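Local atomic coordinates of monomethylamine methyltransferase mtmB1 (Methanosarcina barkeri, PDB entry 1NTH), a protein that catalyses the transfer of the methyl group from monomethylamine to the corrinoid cofactor of its partner protein MtmC, a step in methanogenesis from methylamine. Residues 146-149 and 155-158; 269-274 and 311-316; 277-282 and 316-321. All coordinates share one frame; numbering follows the deposited sequence.

In the fold
All three contacts are buried, yet they sit in different parts of the TIM barrel. Interaction 1 joins helix 140-148 to barrel strand 155-156, and its centre lies 27 to 29 Å from the centres of the other two, across the centre of the chain. Interactions 2 and 3 are successive stretches of one interface, between helices 271-288 and 309-325; they share Gly316 and touch where Ile314 CG2 meets Asp278 OD2. Their chemistry changes along that interface: aliphatic and thioether groups pack in 269-274 with 311-316, whereas a carboxylate and an imidazole close over a small alanine in 277-282 with 316-321. Interaction 1 rests on a single isoleucine methyl.

Interaction 1: 146-149 and 155-158; sequences SYAL and TIVN
Ile156 touches Tyr147 and Ala148 of helix 140-148 with a single methyl group. At its CB the chain divides: CG2 lies anti to the backbone N, while CG1 takes the place beside that N (chi1 -58°) and carries the branch that runs to the helix. CG1 itself touches nothing in 146-149; the next bond turns again, and CD1 at the tip makes the contact. It lies 3.8 Å from Tyr147 CB and 4.0 Å from Ala148 N, so it rests where one residue passes into the next, with Ala148 CB at the longer distance of 4.5 Å. The phenol ring of Tyr147 leads away from the strand, and its CB alone serves as the landing point. Around this spot Ile156 also packs on Ile187 and Cys191 of helix 174-193, and Ala148 meets the same Cys191, so that helix closes one flank of the contact. Backbone bonds from Thr155 to Val126 and Gly128 tie the strand to its parallel neighbour in the TIM barrel. With 86 Å² buried and hydrocarbon set against hydrocarbon and backbone, the contact implies dispersion and exclusion of water, with no polar or charged pairing between the two segments.

Interaction 2: 269-274 and 311-316; sequences GGIEET and TLMIAG
Ile314 meets helix 271-288 at two points with successive atoms of one branch. Its CG1 lies 3.8 Å from the carbonyl O of Ile271 and 4.1 Å from Ile271 CG2, while CD1 reaches the next turn and sits 3.7 Å from Thr274 CG2. One residue earlier in helix 309-325, Met313 bends at chi3 (70°), and its SD comes within 4.1 Å of Ile271 CD1. Ile271 thus divides its two arms between neighbouring residues, the CG2 methyl going to Ile314 and the longer arm to Met313. The threonine is set by its own helix: with chi1 at -57°, Thr274 OG1 stands beside the backbone N and bonds Gly270 O at 2.7 Å, from above the carbonyl plane. Thr274 N grips the same oxygen from the other face, so the N-cap residue's carbonyl has two donors and the methyl is held against Ile314. A serine here would keep the hydroxyl but lack CG2, and the gap left beside Ile314 CD1 would probably set that methyl free to turn. Further out, Phe47 packs on Ile271, and Pro298 of strand 293-300 packs against Ile314. Helix 271-288, strand 293-300 and helix 309-325 follow one another as in the alternating strands and helices of a (beta/alpha)8, or TIM, barrel, and this contact joins the two outer helices near their starts.

Interaction 3: 277-282 and 316-321; sequences VDVATH and GWACAT
The imidazole of His282 and the carboxylate of Asp278 both approach the methyl group of Ala318 from the side of helix 271-288. Ala318 CB lies oblique to the imidazole, 4.4 Å from His282 CE1, and comes closer to the carboxylate, 3.3 Å from Asp278 OD2. At the ring's edge and close to its plane lies the backbone carbonyl of Asp278: His282 ND1 bonds Asp278 O at 2.8 Å with an N-H...O angle of 158°. That donor stands well above the carbonyl plane; His282 N reaches the same oxygen from the opposite face, so two donors hold that oxygen, and the ND1 bond restrains the turn of the ring. With chi1 at -162°, Asp278 CG lies opposite the backbone N across the CA-CB bond, and in this position OD2 touches the Ala318 methyl. Both helices belong to the outer layer of the TIM barrel; the axes of segments 277-282 and 316-321 cross at 42°, 9.3 Å apart at the closest. Consistent with the small size of Ala318, its CA lies 5.6 Å from Val279 CA, and Val279 CG2 lies 4.2 Å from Ala318 CA. Around the contact, His282 meets the ring of His294 on strand 293-300, its NE2 is hydrogen-bonded with Arg361 NH1, and Asp278 OD2 lies close to Asp296 OD2. Farther along helix 309-325, Thr321 OG1 bonds Trp317 O at 2.7 Å while Thr321 N takes the other face of that carbonyl, and Thr321 packs on Leu62 and Phe63 of helix 56-73.

Interaction 1: 146-149 and 155-158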
loop_
_atom_site.group_PDB
_atom_site.type_symbol
_atom_site.label_atom_id
_atom_site.label_comp_id
_atom_site.label_asym_id
_atom_site.label_seq_id
_atom_site.Cartn_x
_atom_site.Cartn_y
_atom_site.Cartn_z
ATOM N N SER A 146 -2.842 -26.098 -13.567
ATOM C CA SER A 146 -2.503 -26.722 -14.841
ATOM C C SER A 146 -2.442 -25.703 -15.976
ATOM O O SER A 146 -1.859 -25.974 -17.024
ATOM C CB SER A 146 -3.484 -27.852 -15.189
ATOM O OG SER A 146 -4.725 -27.364 -15.670
ATOM N N TYR A 147 -3.042 -24.534 -15.770
ATOM C CA TYR A 147 -3.003 -23.487 -16.782
ATOM C C TYR A 147 -1.847 -22.540 -16.496
ATOM O O TYR A 147 -1.117 -22.150 -17.409
ATOM C CB TYR A 147 -4.309 -22.690 -16.812
ATOM C CG TYR A 147 -5.507 -23.520 -17.195
ATOM C CD1 TYR A 147 -6.197 -24.259 -16.239
ATOM C CD2 TYR A 147 -5.944 -23.574 -18.520
ATOM C CE1 TYR A 147 -7.300 -25.031 -16.588
ATOM C CE2 TYR A 147 -7.045 -24.347 -18.882
ATOM C CZ TYR A 147 -7.719 -25.069 -17.911
ATOM O OH TYR A 147 -8.828 -25.809 -18.248
ATOM N N ALA A 148 -1.674 -22.185 -15.224
ATOM C CA ALA A 148 -0.598 -21.274 -14.836
ATOM C C ALA A 148 0.770 -21.877 -15.133
ATOM O O ALA A 148 1.720 -21.153 -15.412
ATOM C CB ALA A 148 -0.704 -20.929 -13.354
ATOM N N LEU A 149 0.862 -23.203 -15.078
ATOM C CA LEU A 149 2.124 -23.888 -15.351
ATOM C C LEU A 149 2.492 -23.877 -16.836
ATOM O O LEU A 149 3.626 -24.185 -17.198
ATOM C CB LEU A 149 2.059 -25.333 -14.843
ATOM C CG LEU A 149 2.107 -25.503 -13.321
ATOM C CD1 LEU A 149 1.761 -26.938 -12.943
ATOM C CD2 LEU A 149 3.494 -25.122 -12.809
ATOM N N THR A 155 -3.025 -15.109 -18.904
ATOM C CA THR A 155 -3.942 -14.774 -17.817
ATOM C C THR A 155 -4.841 -15.981 -17.591
ATOM O O THR A 155 -4.856 -16.907 -18.408
ATOM C CB THR A 155 -4.830 -13.555 -18.167
ATOM O OG1 THR A 155 -5.642 -13.864 -19.308
ATOM C CG2 THR A 155 -3.969 -12.343 -18.485
ATOM N N ILE A 156 -5.592 -15.968 -16.496
ATOM C CA ILE A 156 -6.472 -17.086 -16.168
ATOM C C ILE A 156 -7.949 -16.719 -16.265
ATOM O O ILE A 156 -8.344 -15.631 -15.858
ATOM C CB ILE A 156 -6.241 -17.575 -14.710
ATOM C CG1 ILE A 156 -4.781 -17.995 -14.503
ATOM C CG2 ILE A 156 -7.206 -18.719 -14.378
ATOM C CD1 ILE A 156 -4.330 -19.167 -15.353
ATOM N N VAL A 157 -8.756 -17.614 -16.828
ATOM C CA VAL A 157 -10.197 -17.388 -16.847
ATOM C C VAL A 157 -10.720 -18.408 -15.834
ATOM O O VAL A 157 -10.558 -19.619 -15.999
ATOM C CB VAL A 157 -10.840 -17.594 -18.243
ATOM C CG1 VAL A 157 -10.368 -18.889 -18.882
ATOM C CG2 VAL A 157 -12.355 -17.582 -18.097
ATOM N N ASN A 158 -11.333 -17.898 -14.773
ATOM C CA ASN A 158 -11.823 -18.717 -13.670
ATOM C C ASN A 158 -12.847 -19.808 -13.950
ATOM O O ASN A 158 -13.717 -19.674 -14.812
ATOM C CB ASN A 158 -12.398 -17.814 -12.577
ATOM C CG ASN A 158 -11.399 -16.789 -12.073
ATOM O OD1 ASN A 158 -10.249 -16.740 -12.524
ATOM N ND2 ASN A 158 -11.835 -15.963 -11.130
#

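Interaction 2: 269-274 and 311-316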
loop_
_atom_site.group_PDB
_atom_site.type_symbol
_atom_site.label_atom_id
_atom_site.label_comp_id
_atom_site.label_asym_id
_atom_site.label_seq_id
_atom_site.Cartn_x
_atom_site.Cartn_y
_atom_site.Cartn_z
ATOM N N GLY A 269 -31.663 -15.197 -36.371
ATOM C CA GLY A 269 -31.750 -15.956 -37.600
ATOM C C GLY A 269 -30.444 -16.643 -37.967
ATOM O O GLY A 269 -29.763 -17.206 -37.106
ATOM N N GLY A 270 -30.089 -16.574 -39.248
ATOM C CA GLY A 270 -28.886 -17.221 -39.745
ATOM C C GLY A 270 -27.546 -16.542 -39.525
ATOM O O GLY A 270 -27.396 -15.696 -38.642
ATOM N N ILE A 271 -26.573 -16.920 -40.353
ATOM C CA ILE A 271 -25.212 -16.398 -40.264
ATOM C C ILE A 271 -25.091 -14.879 -40.343
ATOM O O ILE A 271 -24.649 -14.243 -39.387
ATOM C CB ILE A 271 -24.304 -17.023 -41.353
ATOM C CG1 ILE A 271 -24.229 -18.541 -41.157
ATOM C CG2 ILE A 271 -22.910 -16.405 -41.288
ATOM C CD1 ILE A 271 -23.385 -19.258 -42.196
ATOM N N GLU A 272 -25.475 -14.287 -41.470
ATOM C CA GLU A 272 -25.363 -12.839 -41.598
ATOM C C GLU A 272 -26.203 -12.103 -40.558
ATOM O O GLU A 272 -25.770 -11.090 -40.004
ATOM C CB GLU A 272 -25.766 -12.378 -43.005
ATOM C CG GLU A 272 -24.765 -12.713 -44.110
ATOM C CD GLU A 272 -24.855 -14.147 -44.595
ATOM O OE1 GLU A 272 -25.784 -14.869 -44.171
ATOM O OE2 GLU A 272 -23.999 -14.549 -45.414
ATOM N N GLU A 273 -27.402 -12.611 -40.289
ATOM C CA GLU A 273 -28.284 -11.983 -39.311
ATOM C C GLU A 273 -27.667 -11.980 -37.915
ATOM O O GLU A 273 -27.707 -10.973 -37.209
ATOM C CB GLU A 273 -29.635 -12.704 -39.252
ATOM C CG GLU A 273 -30.477 -12.611 -40.518
ATOM C CD GLU A 273 -30.154 -13.692 -41.538
ATOM O OE1 GLU A 273 -30.952 -13.858 -42.484
ATOM O OE2 GLU A 273 -29.115 -14.374 -41.404
ATOM N N THR A 274 -27.105 -13.118 -37.520
ATOM C CA THR A 274 -26.496 -13.239 -36.204
ATOM C C THR A 274 -25.238 -12.374 -36.110
ATOM O O THR A 274 -24.903 -11.874 -35.036
ATOM C CB THR A 274 -26.146 -14.709 -35.886
ATOM O OG1 THR A 274 -27.333 -15.511 -35.972
ATOM C CG2 THR A 274 -25.584 -14.835 -34.471
ATOM N N THR A 311 -20.647 -20.561 -36.581
ATOM C CA THR A 311 -20.213 -19.699 -35.485
ATOM C C THR A 311 -18.809 -19.131 -35.710
ATOM O O THR A 311 -18.511 -18.015 -35.278
ATOM C CB THR A 311 -20.277 -20.439 -34.125
ATOM O OG1 THR A 311 -19.508 -21.643 -34.188
ATOM C CG2 THR A 311 -21.723 -20.785 -33.781
ATOM N N LEU A 312 -17.947 -19.889 -36.380
ATOM C CA LEU A 312 -16.605 -19.395 -36.667
ATOM C C LEU A 312 -16.710 -18.253 -37.679
ATOM O O LEU A 312 -16.008 -17.249 -37.572
ATOM C CB LEU A 312 -15.716 -20.520 -37.213
ATOM C CG LEU A 312 -15.322 -21.605 -36.202
ATOM C CD1 LEU A 312 -14.555 -22.716 -36.904
ATOM C CD2 LEU A 312 -14.467 -20.991 -35.087
ATOM N N MET A 313 -17.603 -18.399 -38.658
ATOM C CA MET A 313 -17.799 -17.352 -39.659
ATOM C C MET A 313 -18.357 -16.089 -39.010
ATOM O O MET A 313 -17.950 -14.977 -39.344
ATOM C CB MET A 313 -18.753 -17.837 -40.756
ATOM C CG MET A 313 -18.155 -18.900 -41.659
ATOM S SD MET A 313 -19.380 -19.581 -42.799
ATOM C CE MET A 313 -19.642 -18.191 -43.891
ATOM N N ILE A 314 -19.292 -16.265 -38.082
ATOM C CA ILE A 314 -19.887 -15.131 -37.385
ATOM C C ILE A 314 -18.808 -14.376 -36.608
ATOM O O ILE A 314 -18.704 -13.152 -36.707
ATOM C CB ILE A 314 -20.995 -15.601 -36.414
ATOM C CG1 ILE A 314 -22.165 -16.177 -37.221
ATOM C CG2 ILE A 314 -21.466 -14.439 -35.536
ATOM C CD1 ILE A 314 -23.172 -16.942 -36.389
ATOM N N ALA A 315 -17.998 -15.107 -35.850
ATOM C CA ALA A 315 -16.937 -14.486 -35.061
ATOM C C ALA A 315 -15.884 -13.820 -35.951
ATOM O O ALA A 315 -15.448 -12.698 -35.679
ATOM C CB ALA A 315 -16.278 -15.525 -34.161
ATOM N N GLY A 316 -15.476 -14.516 -37.008
ATOM C CA GLY A 316 -14.471 -13.973 -37.909
ATOM C C GLY A 316 -14.891 -12.674 -38.567
ATOM O O GLY A 316 -14.119 -11.716 -38.613
#

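Interaction 3: 277-282 and 316-321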
loop_
_atom_site.group_PDB
_atom_site.type_symbol
_atom_site.label_atom_id
_atom_site.label_comp_id
_atom_site.label_asym_id
_atom_site.label_seq_id
_atom_site.Cartn_x
_atom_site.Cartn_y
_atom_site.Cartn_z
ATOM N N VAL A 277 -26.162 -8.818 -35.353
ATOM C CA VAL A 277 -26.422 -8.702 -33.922
ATOM C C VAL A 277 -25.097 -8.660 -33.164
ATOM O O VAL A 277 -24.935 -7.874 -32.228
ATOM C CB VAL A 277 -27.260 -9.900 -33.405
ATOM C CG1 VAL A 277 -27.231 -9.953 -31.881
ATOM C CG2 VAL A 277 -28.692 -9.769 -33.889
ATOM N N ASP A 278 -24.155 -9.502 -33.579
ATOM C CA ASP A 278 -22.846 -9.568 -32.932
ATOM C C ASP A 278 -22.144 -8.210 -32.997
ATOM O O ASP A 278 -21.603 -7.738 -31.995
ATOM C CB ASP A 278 -21.981 -10.637 -33.602
ATOM C CG ASP A 278 -20.803 -11.055 -32.745
ATOM O OD1 ASP A 278 -20.586 -10.431 -31.684
ATOM O OD2 ASP A 278 -20.096 -12.007 -33.134
ATOM N N VAL A 279 -22.146 -7.582 -34.170
ATOM C CA VAL A 279 -21.518 -6.270 -34.307
ATOM C C VAL A 279 -22.241 -5.283 -33.393
ATOM O O VAL A 279 -21.613 -4.477 -32.705
ATOM C CB VAL A 279 -21.568 -5.771 -35.776
ATOM C CG1 VAL A 279 -21.147 -4.303 -35.859
ATOM C CG2 VAL A 279 -20.647 -6.632 -36.636
ATOM N N ALA A 280 -23.567 -5.362 -33.369
ATOM C CA ALA A 280 -24.357 -4.476 -32.528
ATOM C C ALA A 280 -24.028 -4.639 -31.044
ATOM O O ALA A 280 -23.999 -3.652 -30.309
ATOM C CB ALA A 280 -25.852 -4.725 -32.759
ATOM N N THR A 281 -23.784 -5.870 -30.599
ATOM C CA THR A 281 -23.479 -6.083 -29.188
ATOM C C THR A 281 -22.041 -5.706 -28.832
ATOM O O THR A 281 -21.761 -5.394 -27.673
ATOM C CB THR A 281 -23.813 -7.535 -28.731
ATOM O OG1 THR A 281 -23.053 -8.489 -29.476
ATOM C CG2 THR A 281 -25.297 -7.809 -28.940
ATOM N N HIS A 282 -21.140 -5.725 -29.815
ATOM C CA HIS A 282 -19.755 -5.304 -29.574
ATOM C C HIS A 282 -19.829 -3.803 -29.293
ATOM O O HIS A 282 -19.165 -3.285 -28.395
ATOM C CB HIS A 282 -18.868 -5.527 -30.808
ATOM C CG HIS A 282 -18.215 -6.874 -30.865
ATOM N ND1 HIS A 282 -18.917 -8.037 -31.103
ATOM C CD2 HIS A 282 -16.915 -7.238 -30.738
ATOM C CE1 HIS A 282 -18.077 -9.059 -31.120
ATOM N NE2 HIS A 282 -16.857 -8.601 -30.902
ATOM N N GLY A 316 -15.476 -14.516 -37.008
ATOM C CA GLY A 316 -14.471 -13.973 -37.909
ATOM C C GLY A 316 -14.891 -12.674 -38.567
ATOM O O GLY A 316 -14.119 -11.716 -38.613
ATOM N N TRP A 317 -16.117 -12.632 -39.079
ATOM C CA TRP A 317 -16.614 -11.425 -39.726
ATOM C C TRP A 317 -16.850 -10.296 -38.732
ATOM O O TRP A 317 -16.524 -9.143 -39.011
ATOM C CB TRP A 317 -17.910 -11.712 -40.497
ATOM C CG TRP A 317 -17.671 -12.305 -41.851
ATOM C CD1 TRP A 317 -17.330 -13.596 -42.140
ATOM C CD2 TRP A 317 -17.716 -11.611 -43.104
ATOM N NE1 TRP A 317 -17.160 -13.749 -43.498
ATOM C CE2 TRP A 317 -17.390 -12.546 -44.112
ATOM C CE3 TRP A 317 -18.000 -10.288 -43.472
ATOM C CZ2 TRP A 317 -17.343 -12.200 -45.470
ATOM C CZ3 TRP A 317 -17.953 -9.942 -44.823
ATOM C CH2 TRP A 317 -17.627 -10.898 -45.803
ATOM N N ALA A 318 -17.413 -10.619 -37.574
ATOM C CA ALA A 318 -17.676 -9.591 -36.573
ATOM C C ALA A 318 -16.372 -8.939 -36.108
ATOM O O ALA A 318 -16.262 -7.712 -36.063
ATOM C CB ALA A 318 -18.421 -10.191 -35.384
ATOM N N CYS A 319 -15.382 -9.759 -35.775
ATOM C CA CYS A 319 -14.107 -9.234 -35.301
ATOM C C CYS A 319 -13.319 -8.495 -36.376
ATOM O O CYS A 319 -12.755 -7.432 -36.114
ATOM C CB CYS A 319 -13.243 -10.354 -34.723
ATOM S SG CYS A 319 -11.731 -9.729 -33.936
ATOM N N ALA A 320 -13.268 -9.048 -37.584
ATOM C CA ALA A 320 -12.535 -8.389 -38.658
ATOM C C ALA A 320 -13.139 -7.016 -38.909
ATOM O O ALA A 320 -12.427 -6.036 -39.129
ATOM C CB ALA A 320 -12.585 -9.225 -39.934
ATOM N N THR A 321 -14.466 -6.950 -38.870
ATOM C CA THR A 321 -15.175 -5.702 -39.102
ATOM C C THR A 321 -14.967 -4.721 -37.951
ATOM O O THR A 321 -14.709 -3.539 -38.173
ATOM C CB THR A 321 -16.673 -5.977 -39.306
ATOM O OG1 THR A 321 -16.829 -6.844 -40.437
ATOM C CG2 THR A 321 -17.434 -4.685 -39.558
#